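Local structure of 3-oxoacyl-(Acyl-carrier protein) synthase (Burkholderia xenovorans, 4EFI) at residues 191-205 with 330-342. The protein probably catalyses the condensation step of fatty-acid synthesis as a 3-oxoacyl-(acyl-carrier-protein) synthase of the thiolase fold. Residues are numbered along the deposited sequence; the frame is centred on the assembly and turned at random. Where two conformers were deposited one is given.
Sequences AHFIIGADGKGARNL and FGVGYSWASAALA
W336 lays its indole over the backbone of G196 and A197, and Y334 packs its ring on G201, both near one end of the antiparallel pair 191-197 and 335-342. With CG between backbone N and carbonyl carbon (chi1 58°), W336 folds over the neighbouring strand, where G196 CA sits 3.8 Å from the centroid of its five-membered ring, a CH-pi contact that leaves no room for a side chain. Beneath it the G196 N to W336 O bond is nearly straight (2.9 Å, 178°). Beyond the strands a cis peptide precedes Y334. G201 CA lies 3.6 Å from the Y334 ring centroid, over one face, and N204 ND2 donates to Y334 OH (2.9 Å), which lies out of the N204 amide plane. D198 O takes Y334 N and G201 N from opposite faces of its plane. The solvent side is looser: a water accepts from G333 N, and V332, with two conformers, touches L205 in one. Strand 10-15 pairs with the outer edge of 190-197, strand 323-331 with that of 335-343. Helix 130-143 covers the I195 and A337 face of this five-stranded sheet, helix 235-257 the I194 and S338 face, a layering characteristic of the thiolase fold.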
ATOM      1  N   ALA A 191       3.053 -18.485  -6.126  1.00 17.37           N
ATOM      2  CA  ALA A 191       2.327 -17.250  -5.898  1.00 15.64           C
ATOM      3  C   ALA A 191       1.752 -16.785  -7.228  1.00 16.97           C
ATOM      4  O   ALA A 191       2.399 -16.922  -8.270  1.00 18.00           O
ATOM      5  CB  ALA A 191       3.234 -16.188  -5.319  1.00 16.10           C
ATOM      6  N   HIS A 192       0.541 -16.243  -7.201  1.00 15.38           N
ATOM      7  CA  HIS A 192      -0.147 -15.777  -8.405  1.00 15.54           C
ATOM      8  C   HIS A 192      -0.484 -14.300  -8.278  1.00 15.70           C
ATOM      9  O   HIS A 192      -0.849 -13.821  -7.191  1.00 15.84           O
ATOM     10  CB  HIS A 192      -1.440 -16.556  -8.628  1.00 17.73           C
ATOM     11  CG  HIS A 192      -1.221 -18.018  -8.823  1.00 19.86           C
ATOM     12  ND1 HIS A 192      -1.017 -18.580 -10.063  1.00 22.91           N
ATOM     13  CD2 HIS A 192      -1.126 -19.028  -7.929  1.00 21.42           C
ATOM     14  CE1 HIS A 192      -0.829 -19.882  -9.927  1.00 24.00           C
ATOM     15  NE2 HIS A 192      -0.894 -20.179  -8.642  1.00 23.40           N
ATOM     16  N   PHE A 193      -0.358 -13.572  -9.387  1.00 14.32           N
ATOM     17  CA  PHE A 193      -0.546 -12.131  -9.418  1.00 14.31           C
ATOM     18  C   PHE A 193      -1.281 -11.745 -10.688  1.00 13.79           C
ATOM     19  O   PHE A 193      -1.150 -12.409 -11.719  1.00 15.16           O
ATOM     20  CB  PHE A 193       0.792 -11.403  -9.434  1.00 14.69           C
ATOM     21  CG  PHE A 193       1.719 -11.798  -8.330  1.00 14.20           C
ATOM     22  CD1 PHE A 193       2.601 -12.859  -8.488  1.00 14.57           C
ATOM     23  CD2 PHE A 193       1.745 -11.102  -7.130  1.00 12.94           C
ATOM     24  CE1 PHE A 193       3.472 -13.211  -7.461  1.00 14.90           C
ATOM     25  CE2 PHE A 193       2.624 -11.449  -6.125  1.00 14.06           C
ATOM     26  CZ  PHE A 193       3.474 -12.511  -6.281  1.00 15.38           C
ATOM     27  N   ILE A 194      -2.056 -10.668 -10.597  1.00 13.41           N
ATOM     28  CA  ILE A 194      -2.671 -10.031 -11.770  1.00 13.42           C
ATOM     29  C   ILE A 194      -2.388  -8.548 -11.678  1.00 14.50           C
ATOM     30  O   ILE A 194      -2.521  -7.953 -10.603  1.00 14.16           O
ATOM     31  CB  ILE A 194      -4.188 -10.281 -11.860  1.00 13.82           C
ATOM     32  CG1 ILE A 194      -4.472 -11.788 -11.859  1.00 16.43           C
ATOM     33  CG2 ILE A 194      -4.759  -9.582 -13.110  1.00 16.08           C
ATOM     34  CD1 ILE A 194      -5.945 -12.151 -12.053  1.00 17.53           C
ATOM     35  N   ILE A 195      -1.910  -7.946 -12.766  1.00 13.81           N
ATOM     36  CA  ILE A 195      -1.550  -6.527 -12.763  1.00 13.44           C
ATOM     37  C   ILE A 195      -2.147  -5.836 -13.977  1.00 12.22           C
ATOM     38  O   ILE A 195      -1.916  -6.277 -15.111  1.00 13.55           O
ATOM     39  CB  ILE A 195      -0.018  -6.302 -12.747  1.00 12.61           C
ATOM     40  CG1 ILE A 195       0.640  -7.003 -11.554  1.00 14.51           C
ATOM     41  CG2 ILE A 195       0.294  -4.813 -12.714  1.00 13.96           C
ATOM     42  CD1 ILE A 195       2.176  -6.891 -11.548  1.00 14.69           C
ATOM     43  N   GLY A 196      -2.950  -4.793 -13.766  1.00 12.69           N
ATOM     44  CA  GLY A 196      -3.592  -4.072 -14.851  1.00 13.23           C
ATOM     45  C   GLY A 196      -3.407  -2.575 -14.759  1.00 13.13           C
ATOM     46  O   GLY A 196      -3.147  -2.049 -13.680  1.00 14.33           O
ATOM     47  N   ALA A 197      -3.598  -1.889 -15.877  1.00 13.96           N
ATOM     48  CA  ALA A 197      -3.363  -0.445 -15.977  1.00 15.01           C
ATOM     49  C   ALA A 197      -4.384   0.172 -16.914  1.00 13.42           C
ATOM     50  O   ALA A 197      -4.753  -0.433 -17.922  1.00 14.52           O
ATOM     51  CB  ALA A 197      -1.972  -0.170 -16.520  1.00 16.34           C
ATOM     52  N   ASP A 198      -4.871   1.366 -16.576  1.00 13.41           N
ATOM     53  CA  ASP A 198      -5.682   2.160 -17.509  1.00 14.62           C
ATOM     54  C   ASP A 198      -5.385   3.642 -17.294  1.00 14.91           C
ATOM     55  O   ASP A 198      -6.060   4.329 -16.507  1.00 14.33           O
ATOM     56  CB  ASP A 198      -7.168   1.884 -17.354  1.00 15.73           C
ATOM     57  CG  ASP A 198      -8.006   2.699 -18.305  1.00 17.44           C
ATOM     58  OD1 ASP A 198      -7.441   3.409 -19.152  1.00 17.50           O
ATOM     59  OD2 ASP A 198      -9.249   2.604 -18.221  1.00 23.09           O
ATOM     60  N   GLY A 199      -4.385   4.132 -18.015  1.00 14.47           N
ATOM     61  CA  GLY A 199      -3.963   5.520 -17.919  1.00 14.40           C
ATOM     62  C   GLY A 199      -5.000   6.557 -18.332  1.00 13.95           C
ATOM     63  O   GLY A 199      -4.777   7.746 -18.080  1.00 15.86           O
ATOM     64  N   LYS A 200      -6.123   6.158 -18.928  1.00 14.45           N
ATOM     65  CA  LYS A 200      -7.221   7.101 -19.159  1.00 15.19           C
ATOM     66  C   LYS A 200      -7.774   7.650 -17.834  1.00 16.00           C
ATOM     67  O   LYS A 200      -8.424   8.702 -17.813  1.00 18.26           O
ATOM     68  CB  LYS A 200      -8.341   6.436 -19.965  1.00 17.56           C
ATOM     69  CG  LYS A 200      -7.863   5.988 -21.359  1.00 21.02           C
ATOM     70  CD  LYS A 200      -9.015   5.611 -22.303  1.00 28.02           C
ATOM     71  CE  LYS A 200      -9.811   4.413 -21.801  1.00 26.59           C
ATOM     72  NZ  LYS A 200      -8.970   3.203 -21.533  1.00 27.07           N
ATOM     73  N   GLY A 201      -7.538   6.944 -16.735  1.00 14.99           N
ATOM     74  CA  GLY A 201      -7.922   7.434 -15.419  1.00 15.61           C
ATOM     75  C   GLY A 201      -6.973   8.418 -14.751  1.00 15.62           C
ATOM     76  O   GLY A 201      -7.218   8.836 -13.612  1.00 14.76           O
ATOM     77  N   ALA A 202      -5.890   8.786 -15.421  1.00 15.06           N
ATOM     78  CA  ALA A 202      -4.908   9.682 -14.822  1.00 15.40           C
ATOM     79  C   ALA A 202      -5.555  10.940 -14.248  1.00 16.12           C
ATOM     80  O   ALA A 202      -5.250  11.332 -13.118  1.00 16.31           O
ATOM     81  CB  ALA A 202      -3.842  10.054 -15.861  1.00 15.66           C
ATOM     82  N   ARG A 203      -6.428  11.578 -15.015  1.00 15.58           N
ATOM     83  CA  ARG A 203      -7.029  12.853 -14.617  1.00 16.16           C
ATOM     84  C   ARG A 203      -8.017  12.735 -13.451  1.00 16.91           C
ATOM     85  O   ARG A 203      -8.500  13.748 -12.960  1.00 17.79           O
ATOM     86  CB  ARG A 203      -7.723  13.514 -15.816  1.00 18.84           C
ATOM     87  CG  ARG A 203      -9.013  12.837 -16.214  1.00 20.67           C
ATOM     88  CD  ARG A 203      -9.555  13.355 -17.554  1.00 23.78           C
ATOM     89  NE  ARG A 203      -9.814  14.796 -17.571  1.00 24.57           N
ATOM     90  CZ  ARG A 203     -10.981  15.363 -17.281  1.00 25.85           C
ATOM     91  NH1 ARG A 203     -12.023  14.629 -16.925  1.00 24.63           N
ATOM     92  NH2 ARG A 203     -11.110  16.681 -17.346  1.00 26.99           N
ATOM     93  N   ASN A 204      -8.308  11.515 -12.999  1.00 15.96           N
ATOM     94  CA  ASN A 204      -9.261  11.320 -11.903  1.00 15.72           C
ATOM     95  C   ASN A 204      -8.603  11.165 -10.528  1.00 15.93           C
ATOM     96  O   ASN A 204      -9.284  11.183  -9.506  1.00 16.27           O
ATOM     97  CB  ASN A 204     -10.174  10.130 -12.205  1.00 16.59           C
ATOM     98  CG  ASN A 204     -11.021  10.377 -13.410  1.00 19.39           C
ATOM     99  OD1 ASN A 204     -11.398  11.515 -13.684  1.00 19.69           O
ATOM    100  ND2 ASN A 204     -11.319   9.323 -14.163  1.00 20.81           N
ATOM    101  N   LEU A 205      -7.286  11.036 -10.509  1.00 15.51           N
ATOM    102  CA  LEU A 205      -6.539  10.909  -9.259  1.00 14.65           C
ATOM    103  C   LEU A 205      -5.133  11.376  -9.583  1.00 13.78           C
ATOM    104  O   LEU A 205      -4.325  10.655 -10.197  1.00 13.82           O
ATOM    105  CB  LEU A 205      -6.553   9.458  -8.757  1.00 19.87           C
ATOM    106  CG  LEU A 205      -6.763   9.274  -7.255  1.00 22.89           C
ATOM    107  CD1 LEU A 205      -6.919   7.785  -6.885  1.00 18.94           C
ATOM    108  CD2 LEU A 205      -5.622   9.928  -6.492  1.00 27.96           C
ATOM    109  N   PHE A 330      -5.738  -1.153  -5.615  1.00 13.48           N
ATOM    110  CA  PHE A 330      -6.320  -0.428  -6.732  1.00 13.91           C
ATOM    111  C   PHE A 330      -6.209   1.066  -6.470  1.00 16.28           C
ATOM    112  O   PHE A 330      -6.170   1.495  -5.322  1.00 18.70           O
ATOM    113  CB  PHE A 330      -7.790  -0.820  -6.866  1.00 14.23           C
ATOM    114  CG  PHE A 330      -8.490  -0.935  -5.546  1.00 15.96           C
ATOM    115  CD1 PHE A 330      -8.364  -2.078  -4.778  1.00 16.47           C
ATOM    116  CD2 PHE A 330      -9.250   0.113  -5.059  1.00 16.25           C
ATOM    117  CE1 PHE A 330      -8.994  -2.181  -3.556  1.00 17.21           C
ATOM    118  CE2 PHE A 330      -9.884   0.015  -3.836  1.00 18.15           C
ATOM    119  CZ  PHE A 330      -9.755  -1.134  -3.085  1.00 18.58           C
ATOM    120  N   GLY A 331      -6.191   1.862  -7.531  1.00 14.70           N
ATOM    121  CA  GLY A 331      -6.128   3.304  -7.387  1.00 16.23           C
ATOM    122  C   GLY A 331      -5.381   3.975  -8.521  1.00 13.86           C
ATOM    123  O   GLY A 331      -5.708   3.777  -9.685  1.00 14.60           O
ATOM    124  N   VAL A 332      -4.587   4.919  -8.044  0.60 14.80           N
ATOM    125  CA  VAL A 332      -3.860   5.853  -8.902  0.60 11.93           C
ATOM    126  C   VAL A 332      -3.327   5.177 -10.166  0.60 12.04           C
ATOM    127  O   VAL A 332      -2.685   4.141 -10.085  0.60 12.66           O
ATOM    128  CB  VAL A 332      -2.664   6.492  -8.143  0.60 14.15           C
ATOM    129  CG1 VAL A 332      -1.885   7.416  -9.045  0.60 15.82           C
ATOM    130  CG2 VAL A 332      -3.118   7.282  -6.957  0.60 15.21           C
ATOM    131  N   GLY A 333      -3.571   5.783 -11.322  1.00 12.51           N
ATOM    132  CA  GLY A 333      -2.981   5.316 -12.564  1.00 13.21           C
ATOM    133  C   GLY A 333      -3.867   5.561 -13.772  1.00 13.30           C
ATOM    134  O   GLY A 333      -3.503   6.325 -14.656  1.00 13.80           O
ATOM    135  N   TYR A 334      -5.042   4.930 -13.835  1.00 13.62           N
ATOM    136  CA  TYR A 334      -5.479   3.874 -12.922  1.00 13.22           C
ATOM    137  C   TYR A 334      -4.595   2.644 -12.968  1.00 13.48           C
ATOM    138  O   TYR A 334      -4.052   2.279 -14.015  1.00 12.99           O
ATOM    139  CB  TYR A 334      -6.878   3.403 -13.304  1.00 13.90           C
ATOM    140  CG  TYR A 334      -8.015   4.365 -13.107  1.00 14.74           C
ATOM    141  CD1 TYR A 334      -8.022   5.294 -12.068  1.00 14.02           C
ATOM    142  CD2 TYR A 334      -9.120   4.290 -13.929  1.00 17.48           C
ATOM    143  CE1 TYR A 334      -9.110   6.145 -11.885  1.00 16.15           C
ATOM    144  CE2 TYR A 334     -10.213   5.135 -13.740  1.00 16.62           C
ATOM    145  CZ  TYR A 334     -10.193   6.042 -12.719  1.00 17.00           C
ATOM    146  OH  TYR A 334     -11.276   6.887 -12.529  1.00 21.51           O
ATOM    147  N   SER A 335      -4.531   1.947 -11.844  1.00 12.49           N
ATOM    148  CA  SER A 335      -3.761   0.736 -11.721  1.00 13.25           C
ATOM    149  C   SER A 335      -4.487  -0.186 -10.745  1.00 12.78           C
ATOM    150  O   SER A 335      -5.108   0.282  -9.785  1.00 14.47           O
ATOM    151  CB  SER A 335      -2.352   1.105 -11.242  1.00 13.90           C
ATOM    152  OG  SER A 335      -1.541  -0.045 -11.112  1.00 17.16           O
ATOM    153  N   TRP A 336      -4.399  -1.485 -10.969  1.00 13.18           N
ATOM    154  CA  TRP A 336      -4.939  -2.460 -10.026  1.00 13.29           C
ATOM    155  C   TRP A 336      -4.067  -3.704 -10.043  1.00 13.94           C
ATOM    156  O   TRP A 336      -3.434  -4.018 -11.054  1.00 14.20           O
ATOM    157  CB  TRP A 336      -6.395  -2.807 -10.353  1.00 13.84           C
ATOM    158  CG  TRP A 336      -6.627  -3.356 -11.712  1.00 14.54           C
ATOM    159  CD1 TRP A 336      -6.744  -4.668 -12.039  1.00 15.75           C
ATOM    160  CD2 TRP A 336      -6.811  -2.625 -12.933  1.00 15.35           C
ATOM    161  NE1 TRP A 336      -6.959  -4.811 -13.387  1.00 16.66           N
ATOM    162  CE2 TRP A 336      -7.041  -3.567 -13.955  1.00 15.68           C
ATOM    163  CE3 TRP A 336      -6.818  -1.259 -13.256  1.00 15.52           C
ATOM    164  CZ2 TRP A 336      -7.219  -3.196 -15.294  1.00 16.65           C
ATOM    165  CZ3 TRP A 336      -7.025  -0.890 -14.573  1.00 16.34           C
ATOM    166  CH2 TRP A 336      -7.225  -1.853 -15.578  1.00 18.11           C
ATOM    167  N   ALA A 337      -4.009  -4.419  -8.926  1.00 12.82           N
ATOM    168  CA  ALA A 337      -3.105  -5.556  -8.837  1.00 13.90           C
ATOM    169  C   ALA A 337      -3.514  -6.472  -7.705  1.00 12.76           C
ATOM    170  O   ALA A 337      -4.014  -6.010  -6.665  1.00 13.50           O
ATOM    171  CB  ALA A 337      -1.665  -5.101  -8.668  1.00 13.56           C
ATOM    172  N   SER A 338      -3.311  -7.769  -7.901  1.00 12.26           N
ATOM    173  CA  SER A 338      -3.579  -8.760  -6.861  1.00 11.87           C
ATOM    174  C   SER A 338      -2.395  -9.672  -6.621  1.00 13.05           C
ATOM    175  O   SER A 338      -1.506  -9.815  -7.462  1.00 13.54           O
ATOM    176  CB  SER A 338      -4.775  -9.621  -7.241  1.00 13.00           C
ATOM    177  OG  SER A 338      -4.429 -10.391  -8.377  1.00 14.85           O
ATOM    178  N   ALA A 339      -2.400 -10.299  -5.440  1.00 12.23           N
ATOM    179  CA  ALA A 339      -1.481 -11.378  -5.089  1.00 12.60           C
ATOM    180  C   ALA A 339      -2.277 -12.421  -4.333  1.00 13.25           C
ATOM    181  O   ALA A 339      -3.108 -12.079  -3.484  1.00 15.25           O
ATOM    182  CB  ALA A 339      -0.352 -10.868  -4.227  1.00 13.22           C
ATOM    183  N   ALA A 340      -2.015 -13.681  -4.607  1.00 13.28           N
ATOM    184  CA  ALA A 340      -2.627 -14.763  -3.862  1.00 13.55           C
ATOM    185  C   ALA A 340      -1.537 -15.759  -3.577  1.00 13.28           C
ATOM    186  O   ALA A 340      -0.920 -16.284  -4.490  1.00 14.94           O
ATOM    187  CB  ALA A 340      -3.725 -15.422  -4.662  1.00 15.84           C
ATOM    188  N   LEU A 341      -1.313 -16.040  -2.295  1.00 14.63           N
ATOM    189  CA  LEU A 341      -0.220 -16.903  -1.893  1.00 14.87           C
ATOM    190  C   LEU A 341      -0.365 -17.286  -0.411  1.00 14.60           C
ATOM    191  O   LEU A 341      -1.102 -16.652   0.349  1.00 15.39           O
ATOM    192  CB  LEU A 341       1.149 -16.241  -2.139  1.00 15.12           C
ATOM    193  CG  LEU A 341       1.593 -15.162  -1.156  1.00 15.84           C
ATOM    194  CD1 LEU A 341       3.010 -14.718  -1.475  1.00 18.48           C
ATOM    195  CD2 LEU A 341       0.674 -13.965  -1.143  1.00 16.70           C
ATOM    196  N   ALA A 342       0.359 -18.333  -0.027  1.00 15.62           N
ATOM    197  CA  ALA A 342       0.519 -18.730   1.367  1.00 14.50           C
ATOM    198  C   ALA A 342       1.613 -17.899   2.026  1.00 15.89           C
ATOM    199  O   ALA A 342       2.669 -17.640   1.435  1.00 17.35           O
ATOM    200  CB  ALA A 342       0.840 -20.204   1.457  1.00 16.49           C
TER
HETATM  201  O   HOH W   1      -0.561  -0.980 -13.246  1.00 16.89           O
HETATM  202  O   HOH W   2      -5.035   8.264 -11.641  1.00 14.41           O